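Local coordinates for protein SidF, inhibitor of growth family, member 3 (Legionella pneumophila subsp. pneumophila, PDB 4FYE) that is a phosphoinositide phosphatase that probably removes a phosphate from phosphatidylinositol phosphates, through the N-terminal domain studied here, at residues Q382-F387 with K499-R503; D388-I394 with T406-A412. The protein carries 1 engineered substitution. One frame throughout, in Å; residues are numbered along the deposited sequence.

How the contacts relate
Contact 1 packs the last turns of helix 373-387 against helix 482-514, and contact 2 begins at the very next residue, where the chain leaves the helix and enters the hairpin of strands 391-399 and 402-416. Contact 2 is nested inside the chain loop that contact 1 closes, and the centres of the two lie about 11 Å apart. They meet on the helix face that carries Met384 and Phe387: Phe387 CE1 is 3.6 Å from Ala392 CB, and Phe387 CB is 3.6 Å from Tyr410 CD2. Met384, turned from helix 482-514, lies on Tyr410 and Ala412. The helix is thus held between a second helix and a sheet.

Contact 1: Q382-F387 with K499-R503; sequences QMMDAF and KGAYR
One face of the Phe387 ring receives Arg503 CD, which sits over the ring centre in a CH-pi contact, 3.7 Å from the centroid. The ring and guanidinium planes are only 20° apart, and a bend at chi3 (-79°) turns the head group as it passes the ring. Ala386 O lies at the guanidinium edge, near its plane, 3.8 Å from Arg503 NE. Around Tyr502 the approach is different: Met383 CE lies at the ring edge, near its plane, 3.6 Å from CE2. Bends at chi2 and chi3 of Met383 bring the methyl group there. Between these aromatic contacts, Ala386 CB rests against Arg503 CG at 4.1 Å.

The polar link comes from Lys499, whose extended chain runs past the Ala386 carbonyl to give NZ a 2.7 Å hydrogen bond to Asp385 O, from above the carbonyl plane. The Asp385 carboxylate pairs instead with Arg381 and Arg443. The axes of the two short segments cross at -122°. Chemically, the contact combines apolar and CH-pi packing, to which Arg503 lends its aliphatic carbons, with one charged hydrogen bond to a main-chain carbonyl near the end of helix 373-387, where the ammonium would probably suit the helix dipole.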
# COMPACT_ATOMS: atom_id res chain seq x y z
N GLN A 382 -13.57 -6.42 10.39
CA GLN A 382 -14.72 -6.06 11.20
C GLN A 382 -14.91 -4.53 11.28
O GLN A 382 -16.05 -4.01 11.15
CB GLN A 382 -14.55 -6.72 12.57
CG GLN A 382 -15.39 -6.17 13.71
CD GLN A 382 -15.31 -7.03 14.97
OE1 GLN A 382 -16.30 -7.12 15.72
NE2 GLN A 382 -14.16 -7.70 15.20
N MET A 383 -13.81 -3.80 11.48
CA MET A 383 -13.87 -2.33 11.55
C MET A 383 -14.20 -1.68 10.16
O MET A 383 -14.99 -0.74 10.08
CB MET A 383 -12.64 -1.74 12.25
CG MET A 383 -12.24 -2.41 13.57
SD MET A 383 -13.47 -2.49 14.93
CE MET A 383 -14.76 -3.47 14.24
N MET A 384 -13.64 -2.20 9.08
CA MET A 384 -14.06 -1.78 7.75
C MET A 384 -15.55 -1.95 7.57
O MET A 384 -16.22 -1.03 7.06
CB MET A 384 -13.28 -2.52 6.62
CG MET A 384 -11.81 -2.10 6.47
SD MET A 384 -11.01 -3.00 5.11
CE MET A 384 -12.07 -2.37 3.84
N ASP A 385 -16.09 -3.11 7.96
CA ASP A 385 -17.55 -3.36 7.82
C ASP A 385 -18.38 -2.56 8.84
O ASP A 385 -19.57 -2.31 8.59
CB ASP A 385 -17.90 -4.85 7.91
CG ASP A 385 -17.96 -5.56 6.54
OD1 ASP A 385 -18.21 -4.91 5.48
OD2 ASP A 385 -17.74 -6.81 6.53
N ALA A 386 -17.77 -2.20 9.97
CA ALA A 386 -18.40 -1.35 10.99
C ALA A 386 -18.77 -0.02 10.39
O ALA A 386 -19.90 0.48 10.62
CB ALA A 386 -17.44 -1.11 12.15
N PHE A 387 -17.84 0.55 9.61
CA PHE A 387 -18.11 1.83 8.96
C PHE A 387 -18.88 1.69 7.66
O PHE A 387 -19.52 2.66 7.23
CB PHE A 387 -16.82 2.63 8.69
CG PHE A 387 -16.35 3.48 9.87
CD1 PHE A 387 -17.00 4.70 10.19
CD2 PHE A 387 -15.24 3.10 10.62
CE1 PHE A 387 -16.53 5.52 11.23
CE2 PHE A 387 -14.78 3.92 11.68
CZ PHE A 387 -15.42 5.15 11.97
N LYS A 499 -24.61 -1.45 13.94
CA LYS A 499 -23.21 -1.02 13.68
C LYS A 499 -22.86 0.38 14.27
O LYS A 499 -21.81 0.52 14.95
CB LYS A 499 -22.84 -1.10 12.20
CG LYS A 499 -22.52 -2.51 11.77
CD LYS A 499 -22.47 -2.58 10.26
CE LYS A 499 -21.98 -3.93 9.80
NZ LYS A 499 -21.85 -3.82 8.33
N GLY A 500 -23.74 1.37 14.05
CA GLY A 500 -23.56 2.72 14.62
C GLY A 500 -23.37 2.66 16.13
O GLY A 500 -22.37 3.18 16.69
N ALA A 501 -24.31 1.97 16.79
CA ALA A 501 -24.27 1.72 18.23
C ALA A 501 -22.94 1.04 18.64
O ALA A 501 -22.31 1.42 19.63
CB ALA A 501 -25.49 0.90 18.65
N TYR A 502 -22.48 0.07 17.85
CA TYR A 502 -21.21 -0.57 18.17
C TYR A 502 -19.96 0.37 18.13
O TYR A 502 -19.09 0.34 19.03
CB TYR A 502 -21.03 -1.78 17.25
CG TYR A 502 -19.74 -2.49 17.39
CD1 TYR A 502 -19.45 -3.25 18.53
CD2 TYR A 502 -18.80 -2.45 16.36
CE1 TYR A 502 -18.25 -3.93 18.67
CE2 TYR A 502 -17.59 -3.13 16.47
CZ TYR A 502 -17.32 -3.86 17.62
OH TYR A 502 -16.10 -4.53 17.72
N ARG A 503 -19.86 1.20 17.09
CA ARG A 503 -18.71 2.09 16.97
C ARG A 503 -18.67 3.04 18.15
O ARG A 503 -17.64 3.19 18.83
CB ARG A 503 -18.76 2.93 15.70
CG ARG A 503 -18.56 2.18 14.41
CD ARG A 503 -18.56 3.15 13.24
NE ARG A 503 -19.91 3.56 12.86
CZ ARG A 503 -20.42 4.74 13.15
NH1 ARG A 503 -19.70 5.66 13.83
NH2 ARG A 503 -21.66 5.01 12.76

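Contact 2: D388-I394 with T406-A412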
# COMPACT_ATOMS: atom_id res chain seq x y z
N ASP A 388 -18.88 0.48 7.08
CA ASP A 388 -19.50 0.28 5.75
C ASP A 388 -20.93 0.72 5.67
O ASP A 388 -21.77 0.40 6.54
CB ASP A 388 -19.27 -1.13 5.13
CG ASP A 388 -20.02 -1.31 3.78
OD1 ASP A 388 -21.28 -1.29 3.78
OD2 ASP A 388 -19.39 -1.43 2.72
N GLY A 389 -21.20 1.50 4.62
CA GLY A 389 -22.51 2.09 4.33
C GLY A 389 -23.04 3.06 5.39
O GLY A 389 -24.29 3.26 5.53
N SER A 390 -22.13 3.66 6.16
CA SER A 390 -22.53 4.84 6.96
C SER A 390 -21.52 6.01 6.79
O SER A 390 -20.75 6.03 5.80
CB SER A 390 -22.73 4.44 8.40
OG SER A 390 -21.46 4.41 8.97
N LYS A 391 -21.55 6.98 7.71
CA LYS A 391 -20.79 8.24 7.58
C LYS A 391 -19.67 8.26 8.60
O LYS A 391 -19.80 7.60 9.61
CB LYS A 391 -21.70 9.43 7.86
CG LYS A 391 -22.59 9.84 6.70
CD LYS A 391 -23.49 11.05 7.01
CE LYS A 391 -24.84 10.60 7.55
NZ LYS A 391 -25.92 11.61 7.31
N ALA A 392 -18.58 9.01 8.35
CA ALA A 392 -17.64 9.41 9.43
C ALA A 392 -17.28 10.88 9.44
O ALA A 392 -17.09 11.46 8.39
CB ALA A 392 -16.36 8.60 9.37
N LYS A 393 -17.13 11.46 10.63
CA LYS A 393 -16.84 12.88 10.72
C LYS A 393 -15.36 13.08 10.66
O LYS A 393 -14.65 12.53 11.47
CB LYS A 393 -17.44 13.47 11.98
CG LYS A 393 -18.92 13.22 12.01
CD LYS A 393 -19.72 14.05 13.00
CE LYS A 393 -21.20 13.87 12.66
NZ LYS A 393 -22.13 14.56 13.59
N ILE A 394 -14.91 13.86 9.69
CA ILE A 394 -13.50 13.87 9.30
C ILE A 394 -12.99 15.29 9.15
O ILE A 394 -13.76 16.20 9.26
CB ILE A 394 -13.31 12.98 8.02
CG1 ILE A 394 -12.42 11.88 8.43
CG2 ILE A 394 -12.99 13.70 6.68
CD1 ILE A 394 -13.22 10.92 9.27
N THR A 406 -16.22 17.57 7.91
CA THR A 406 -17.35 17.03 7.17
C THR A 406 -17.59 15.58 7.51
O THR A 406 -16.67 14.81 7.72
CB THR A 406 -17.03 16.75 5.68
OG1 THR A 406 -15.75 17.24 5.32
CG2 THR A 406 -18.11 17.18 4.77
N ALA A 407 -18.83 15.18 7.37
CA ALA A 407 -19.16 13.76 7.33
C ALA A 407 -18.62 13.22 6.01
O ALA A 407 -18.60 13.97 5.06
CB ALA A 407 -20.68 13.60 7.41
N VAL A 408 -18.16 11.97 5.96
CA VAL A 408 -17.75 11.31 4.70
C VAL A 408 -18.33 9.90 4.66
O VAL A 408 -18.14 9.15 5.61
CB VAL A 408 -16.23 11.12 4.55
CG1 VAL A 408 -15.94 10.26 3.29
CG2 VAL A 408 -15.48 12.46 4.37
N GLY A 409 -19.01 9.53 3.55
CA GLY A 409 -19.62 8.20 3.32
C GLY A 409 -18.52 7.15 3.12
O GLY A 409 -17.47 7.46 2.54
N TYR A 410 -18.71 5.93 3.63
CA TYR A 410 -17.71 4.84 3.46
C TYR A 410 -18.30 3.54 2.92
O TYR A 410 -19.44 3.18 3.22
CB TYR A 410 -16.91 4.65 4.75
CG TYR A 410 -15.82 3.61 4.69
CD1 TYR A 410 -14.53 3.91 4.19
CD2 TYR A 410 -16.06 2.30 5.17
CE1 TYR A 410 -13.54 2.92 4.16
CE2 TYR A 410 -15.09 1.34 5.17
CZ TYR A 410 -13.85 1.63 4.67
OH TYR A 410 -12.95 0.62 4.65
N GLN A 411 -17.55 2.88 2.05
CA GLN A 411 -17.89 1.56 1.54
C GLN A 411 -16.62 0.73 1.54
O GLN A 411 -15.60 1.15 1.00
CB GLN A 411 -18.43 1.64 0.12
CG GLN A 411 -19.77 2.38 0.01
CD GLN A 411 -20.46 2.13 -1.33
OE1 GLN A 411 -20.39 2.98 -2.23
NE2 GLN A 411 -21.12 0.98 -1.46
N ALA A 412 -16.70 -0.44 2.16
CA ALA A 412 -15.64 -1.38 2.27
C ALA A 412 -15.66 -2.54 1.24
O ALA A 412 -16.71 -3.07 0.85
CB ALA A 412 -15.71 -1.98 3.63
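A beta hairpin joins these segments: strands 391-399 and 402-416 run antiparallel at one side of a four-stranded mixed sheet, with 391-399 outermost and 402-416 also paired to strand 353-360. Ala392 and Val408 form a hydrogen-bonded pair, Ala392 N to Val408 O at 2.8 Å and Val408 N to Ala392 O at 2.7 Å. Ile394 and Thr406 form the next such pair, while Lys391 opposite Gly409 and Lys393 opposite Ala407 are non-hydrogen-bonded. Beside those pairs, CA-H...O contacts run to carbonyls of adjoining residues, such as Ala407 CA to Ala392 O at 3.3 Å.

The two sheet faces differ. On the one with Lys391, Lys393 and Ala407, the aliphatic part of Lys391 reaches diagonally to Ala407, CD 3.8 Å from its CB. On the other, Ile394 CG2 meets Val408 CG2 at 3.6 Å, methyl to methyl, the chains crossing at a slant; helix 284-311 packs over both. Tyr410 also reaches this helix, and its hydroxyl is hydrogen-bonded to Glu356 of strand 353-360.

Toward the end of helix 373-387 the pairing continues through the connecting loop. Tyr410 N donates a hydrogen bond to Ser390 O, and Tyr410 O accepts one from Gly389 N, where a positive phi of 62° suits glycine. Ser390 OG turns back to a hydrogen bond with Phe387 O. The backbone N of Asp388 lies at the edge of the Tyr410 ring, in its plane. With CG anti to the main-chain nitrogen (chi1 176°), the Asp388 carboxylate swings across to the partner strand, where OD2 accepts a hydrogen bond from Ala412 N on its anti side at 2.9 Å, 22° out of the carboxylate plane.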